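Long-range contact in oxalate biosynthetic component 1 (PDB 5IKY), which produces oxalate in quorum sensing-dependent oxalogenesis, as a bifunctional serine hydrolase of the alpha/beta-hydrolase type with additional lyase activity: residues A[265-277]-A[518-530]. Numbering follows the deposited sequence.
Sequences PTLLDLEPSAILN and AETLRDELGMSRP
I275, S273 and R529 carry most of the contact between the end of helix 257-270, the turn after it and the start of strand 275-278, and helix 518-524 with the loop after it. I275 lies roughly perpendicular to L521, its CD1 3.7 Å from L521 CD2, while the I275 and R522 side chains run antiparallel, with I275 CG1 3.7 Å from R522 CG. S273 meets the helix with its backbone as well as its side chain. Its O lies 3.2 Å from A518 CB, and its OG rests 3.3 Å from E519 CG, with at most a weak link to OE1; the E519 carboxylate is held chiefly by the backbone N atoms of N706 and G708. R529, its chain bent at chi2 (-56°), brings NE to P272 O at 2.8 Å, nearly in line with the carbonyl and in the guanidinium plane; L268 CD2 packs near NH2 of the same group. R522 takes the next two carbonyls of the turn: NH1 bonds to S273 O at 3.0 Å from above the carbonyl plane, and weakly to A274 O. The bend at chi3 (85°) also lets R522 NE reach M527 O at 2.7 Å, tying the helix to its following loop, and D309 OD1 pairs with R522 NH2 in a salt bridge, although the position of NH2 is less certain. In the parallel sheet of the part matching the beta-keto acid cleavage enzyme family, probably a TIM barrel, strand 275-278 runs between strands 223-226 and 310-313. V223 touches both I275 and L521, and helix 206-218 packs on A274 through L217.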
loop_
_atom_site.group_PDB
_atom_site.type_symbol
_atom_site.label_atom_id
_atom_site.label_comp_id
_atom_site.label_asym_id
_atom_site.label_seq_id
_atom_site.Cartn_x
_atom_site.Cartn_y
_atom_site.Cartn_z
ATOM N N PRO A 265 4.743 -10.119 12.712
ATOM C CA PRO A 265 3.826 -9.122 13.281
ATOM C C PRO A 265 3.910 -7.767 12.582
ATOM O O PRO A 265 2.892 -7.088 12.445
ATOM C CB PRO A 265 4.288 -9.008 14.738
ATOM C CG PRO A 265 4.989 -10.287 15.015
ATOM C CD PRO A 265 5.680 -10.628 13.731
ATOM N N THR A 266 5.106 -7.387 12.144
ATOM C CA THR A 266 5.296 -6.126 11.433
ATOM C C THR A 266 4.516 -6.106 10.121
ATOM O O THR A 266 3.814 -5.142 9.822
ATOM C CB THR A 266 6.785 -5.868 11.140
ATOM O OG1 THR A 266 7.503 -5.770 12.375
ATOM C CG2 THR A 266 6.962 -4.577 10.353
ATOM N N LEU A 267 4.634 -7.182 9.347
ATOM C CA LEU A 267 3.924 -7.288 8.078
ATOM C C LEU A 267 2.411 -7.355 8.277
ATOM O O LEU A 267 1.657 -6.779 7.497
ATOM C CB LEU A 267 4.408 -8.508 7.293
ATOM C CG LEU A 267 5.756 -8.332 6.591
ATOM C CD1 LEU A 267 6.158 -9.597 5.844
ATOM C CD2 LEU A 267 5.702 -7.143 5.644
ATOM N N LEU A 268 1.969 -8.056 9.318
ATOM C CA LEU A 268 0.545 -8.123 9.638
ATOM C C LEU A 268 -0.016 -6.737 9.966
ATOM O O LEU A 268 -1.178 -6.448 9.683
ATOM C CB LEU A 268 0.300 -9.075 10.809
ATOM C CG LEU A 268 0.491 -10.574 10.571
ATOM C CD1 LEU A 268 0.359 -11.318 11.884
ATOM C CD2 LEU A 268 -0.506 -11.104 9.554
ATOM N N ASP A 269 0.816 -5.889 10.566
ATOM C CA ASP A 269 0.423 -4.525 10.916
ATOM C C ASP A 269 0.445 -3.583 9.715
ATOM O O ASP A 269 -0.493 -2.814 9.499
ATOM C CB ASP A 269 1.337 -3.964 12.008
ATOM C CG ASP A 269 0.829 -4.251 13.407
ATOM O OD1 ASP A 269 -0.403 -4.349 13.588
ATOM O OD2 ASP A 269 1.664 -4.359 14.331
ATOM N N LEU A 270 1.525 -3.641 8.942
ATOM C CA LEU A 270 1.738 -2.710 7.838
ATOM C C LEU A 270 1.102 -3.185 6.533
ATOM O O LEU A 270 0.736 -2.372 5.682
ATOM C CB LEU A 270 3.237 -2.485 7.631
ATOM C CG LEU A 270 3.994 -1.778 8.759
ATOM C CD1 LEU A 270 5.487 -1.767 8.480
ATOM C CD2 LEU A 270 3.483 -0.363 8.923
ATOM N N GLU A 271 0.983 -4.500 6.374
ATOM C CA GLU A 271 0.436 -5.083 5.151
ATOM C C GLU A 271 -0.574 -6.191 5.462
ATOM O O GLU A 271 -0.316 -7.359 5.175
ATOM C CB GLU A 271 1.564 -5.637 4.276
ATOM C CG GLU A 271 2.683 -4.643 3.975
ATOM C CD GLU A 271 2.291 -3.610 2.931
ATOM O OE1 GLU A 271 1.289 -3.827 2.217
ATOM O OE2 GLU A 271 2.987 -2.580 2.828
ATOM N N PRO A 272 -1.734 -5.821 6.031
ATOM C CA PRO A 272 -2.719 -6.773 6.567
ATOM C C PRO A 272 -3.277 -7.767 5.547
ATOM O O PRO A 272 -3.620 -8.890 5.921
ATOM C CB PRO A 272 -3.846 -5.863 7.079
ATOM C CG PRO A 272 -3.226 -4.521 7.243
ATOM C CD PRO A 272 -2.188 -4.426 6.173
ATOM N N SER A 273 -3.375 -7.365 4.283
ATOM C CA SER A 273 -3.995 -8.214 3.269
ATOM C C SER A 273 -2.984 -9.076 2.518
ATOM O O SER A 273 -3.361 -10.035 1.842
ATOM C CB SER A 273 -4.783 -7.360 2.274
ATOM O OG SER A 273 -5.847 -6.683 2.923
ATOM N N ALA A 274 -1.707 -8.734 2.643
ATOM C CA ALA A 274 -0.647 -9.455 1.946
ATOM C C ALA A 274 -0.667 -10.936 2.290
ATOM O O ALA A 274 -0.677 -11.310 3.461
ATOM C CB ALA A 274 0.713 -8.854 2.282
ATOM N N ILE A 275 -0.685 -11.777 1.261
ATOM C CA ILE A 275 -0.621 -13.216 1.462
ATOM C C ILE A 275 0.822 -13.601 1.757
ATOM O O ILE A 275 1.716 -13.371 0.944
ATOM C CB ILE A 275 -1.157 -13.985 0.240
ATOM C CG1 ILE A 275 -2.649 -13.704 0.065
ATOM C CG2 ILE A 275 -0.917 -15.482 0.390
ATOM C CD1 ILE A 275 -3.236 -14.253 -1.219
ATOM N N LEU A 276 1.042 -14.168 2.936
ATOM C CA LEU A 276 2.388 -14.472 3.399
ATOM C C LEU A 276 2.699 -15.948 3.213
ATOM O O LEU A 276 1.943 -16.823 3.647
ATOM C CB LEU A 276 2.550 -14.065 4.864
ATOM C CG LEU A 276 2.193 -12.598 5.126
ATOM C CD1 LEU A 276 2.310 -12.241 6.603
ATOM C CD2 LEU A 276 3.057 -11.678 4.277
ATOM N N ASN A 277 3.821 -16.210 2.557
ATOM C CA ASN A 277 4.230 -17.563 2.208
ATOM C C ASN A 277 5.619 -17.847 2.770
ATOM O O ASN A 277 6.607 -17.260 2.327
ATOM C CB ASN A 277 4.189 -17.735 0.685
ATOM C CG ASN A 277 4.595 -19.123 0.228
ATOM O OD1 ASN A 277 4.928 -19.991 1.035
ATOM N ND2 ASN A 277 4.549 -19.344 -1.081
ATOM N N ALA A 518 -3.747 -8.576 -3.461
ATOM C CA ALA A 518 -3.829 -9.540 -2.369
ATOM C C ALA A 518 -5.263 -9.782 -1.895
ATOM O O ALA A 518 -5.676 -10.927 -1.731
ATOM C CB ALA A 518 -2.958 -9.081 -1.205
ATOM N N GLU A 519 -6.016 -8.706 -1.684
ATOM C CA GLU A 519 -7.389 -8.804 -1.188
ATOM C C GLU A 519 -8.270 -9.643 -2.105
ATOM O O GLU A 519 -9.020 -10.502 -1.643
ATOM C CB GLU A 519 -7.999 -7.413 -1.021
ATOM C CG GLU A 519 -7.944 -6.875 0.396
ATOM C CD GLU A 519 -8.423 -5.440 0.488
ATOM O OE1 GLU A 519 -7.736 -4.623 1.138
ATOM O OE2 GLU A 519 -9.486 -5.131 -0.095
ATOM N N THR A 520 -8.177 -9.387 -3.405
ATOM C CA THR A 520 -8.945 -10.139 -4.388
ATOM C C THR A 520 -8.518 -11.603 -4.406
ATOM O O THR A 520 -9.355 -12.504 -4.505
ATOM C CB THR A 520 -8.786 -9.537 -5.798
ATOM O OG1 THR A 520 -9.161 -8.155 -5.773
ATOM C CG2 THR A 520 -9.645 -10.282 -6.811
ATOM N N LEU A 521 -7.215 -11.837 -4.294
ATOM C CA LEU A 521 -6.675 -13.189 -4.365
ATOM C C LEU A 521 -7.100 -14.020 -3.160
ATOM O O LEU A 521 -7.372 -15.215 -3.290
ATOM C CB LEU A 521 -5.149 -13.156 -4.475
ATOM C CG LEU A 521 -4.488 -14.508 -4.759
ATOM C CD1 LEU A 521 -5.112 -15.157 -5.984
ATOM C CD2 LEU A 521 -2.995 -14.344 -4.956
ATOM N N ARG A 522 -7.164 -13.385 -1.992
ATOM C CA ARG A 522 -7.596 -14.079 -0.783
ATOM C C ARG A 522 -9.016 -14.615 -0.947
ATOM O O ARG A 522 -9.363 -15.650 -0.378
ATOM C CB ARG A 522 -7.508 -13.160 0.442
ATOM C CG ARG A 522 -6.099 -12.690 0.755
ATOM C CD ARG A 522 -6.024 -11.966 2.087
ATOM N NE ARG A 522 -5.872 -12.908 3.186
ATOM C CZ ARG A 522 -4.728 -13.142 3.816
ATOM N NH1 ARG A 522 -3.629 -12.478 3.478
ATOM N NH2 ARG A 522 -4.690 -14.022 4.804
ATOM N N ASP A 523 -9.831 -13.917 -1.734
ATOM C CA ASP A 523 -11.173 -14.402 -2.049
ATOM C C ASP A 523 -11.108 -15.595 -2.998
ATOM O O ASP A 523 -11.808 -16.586 -2.803
ATOM C CB ASP A 523 -12.031 -13.293 -2.664
ATOM C CG ASP A 523 -12.391 -12.206 -1.665
ATOM O OD1 ASP A 523 -12.178 -12.412 -0.450
ATOM O OD2 ASP A 523 -12.903 -11.151 -2.096
ATOM N N GLU A 524 -10.264 -15.494 -4.019
ATOM C CA GLU A 524 -10.119 -16.560 -5.008
ATOM C C GLU A 524 -9.577 -17.854 -4.403
ATOM O O GLU A 524 -9.885 -18.944 -4.882
ATOM C CB GLU A 524 -9.202 -16.114 -6.149
ATOM C CG GLU A 524 -9.865 -15.230 -7.191
ATOM C CD GLU A 524 -8.939 -14.916 -8.353
ATOM O OE1 GLU A 524 -8.178 -15.816 -8.765
ATOM O OE2 GLU A 524 -8.976 -13.773 -8.857
ATOM N N LEU A 525 -8.766 -17.731 -3.357
ATOM C CA LEU A 525 -8.114 -18.892 -2.759
ATOM C C LEU A 525 -8.824 -19.350 -1.490
ATOM O O LEU A 525 -8.453 -20.361 -0.894
ATOM C CB LEU A 525 -6.646 -18.580 -2.447
ATOM C CG LEU A 525 -5.780 -18.076 -3.604
ATOM C CD1 LEU A 525 -4.343 -17.841 -3.150
ATOM C CD2 LEU A 525 -5.821 -19.050 -4.772
ATOM N N GLY A 526 -9.842 -18.601 -1.080
ATOM C CA GLY A 526 -10.547 -18.887 0.154
ATOM C C GLY A 526 -9.707 -18.585 1.382
ATOM O O GLY A 526 -9.625 -19.400 2.296
ATOM N N MET A 527 -9.081 -17.410 1.402
ATOM C CA MET A 527 -8.199 -17.023 2.502
ATOM C C MET A 527 -8.507 -15.629 3.030
ATOM O O MET A 527 -7.598 -14.905 3.441
ATOM C CB MET A 527 -6.733 -17.064 2.065
ATOM C CG MET A 527 -6.218 -18.420 1.641
ATOM S SD MET A 527 -4.534 -18.282 1.017
ATOM C CE MET A 527 -4.142 -20.004 0.732
ATOM N N SER A 528 -9.778 -15.247 3.015
ATOM C CA SER A 528 -10.166 -13.912 3.459
ATOM C C SER A 528 -9.812 -13.703 4.928
ATOM O O SER A 528 -9.871 -14.635 5.728
ATOM C CB SER A 528 -11.661 -13.684 3.233
ATOM O OG SER A 528 -12.433 -14.627 3.956
ATOM N N ARG A 529 -9.422 -12.479 5.267
ATOM C CA ARG A 529 -9.071 -12.124 6.639
ATOM C C ARG A 529 -10.290 -12.219 7.554
ATOM O O ARG A 529 -11.422 -12.073 7.095
ATOM C CB ARG A 529 -8.480 -10.712 6.682
ATOM C CG ARG A 529 -7.047 -10.616 6.186
ATOM C CD ARG A 529 -6.148 -11.562 6.949
ATOM N NE ARG A 529 -4.733 -11.275 6.738
ATOM C CZ ARG A 529 -3.751 -12.103 7.078
ATOM N NH1 ARG A 529 -4.035 -13.277 7.626
ATOM N NH2 ARG A 529 -2.489 -11.768 6.855
ATOM N N PRO A 530 -10.062 -12.475 8.854
ATOM C CA PRO A 530 -11.157 -12.617 9.825
ATOM C C PRO A 530 -12.114 -11.422 9.878
ATOM O O PRO A 530 -13.326 -11.630 9.952
ATOM C CB PRO A 530 -10.419 -12.773 11.157
ATOM C CG PRO A 530 -9.110 -13.380 10.784
ATOM C CD PRO A 530 -8.750 -12.777 9.455
#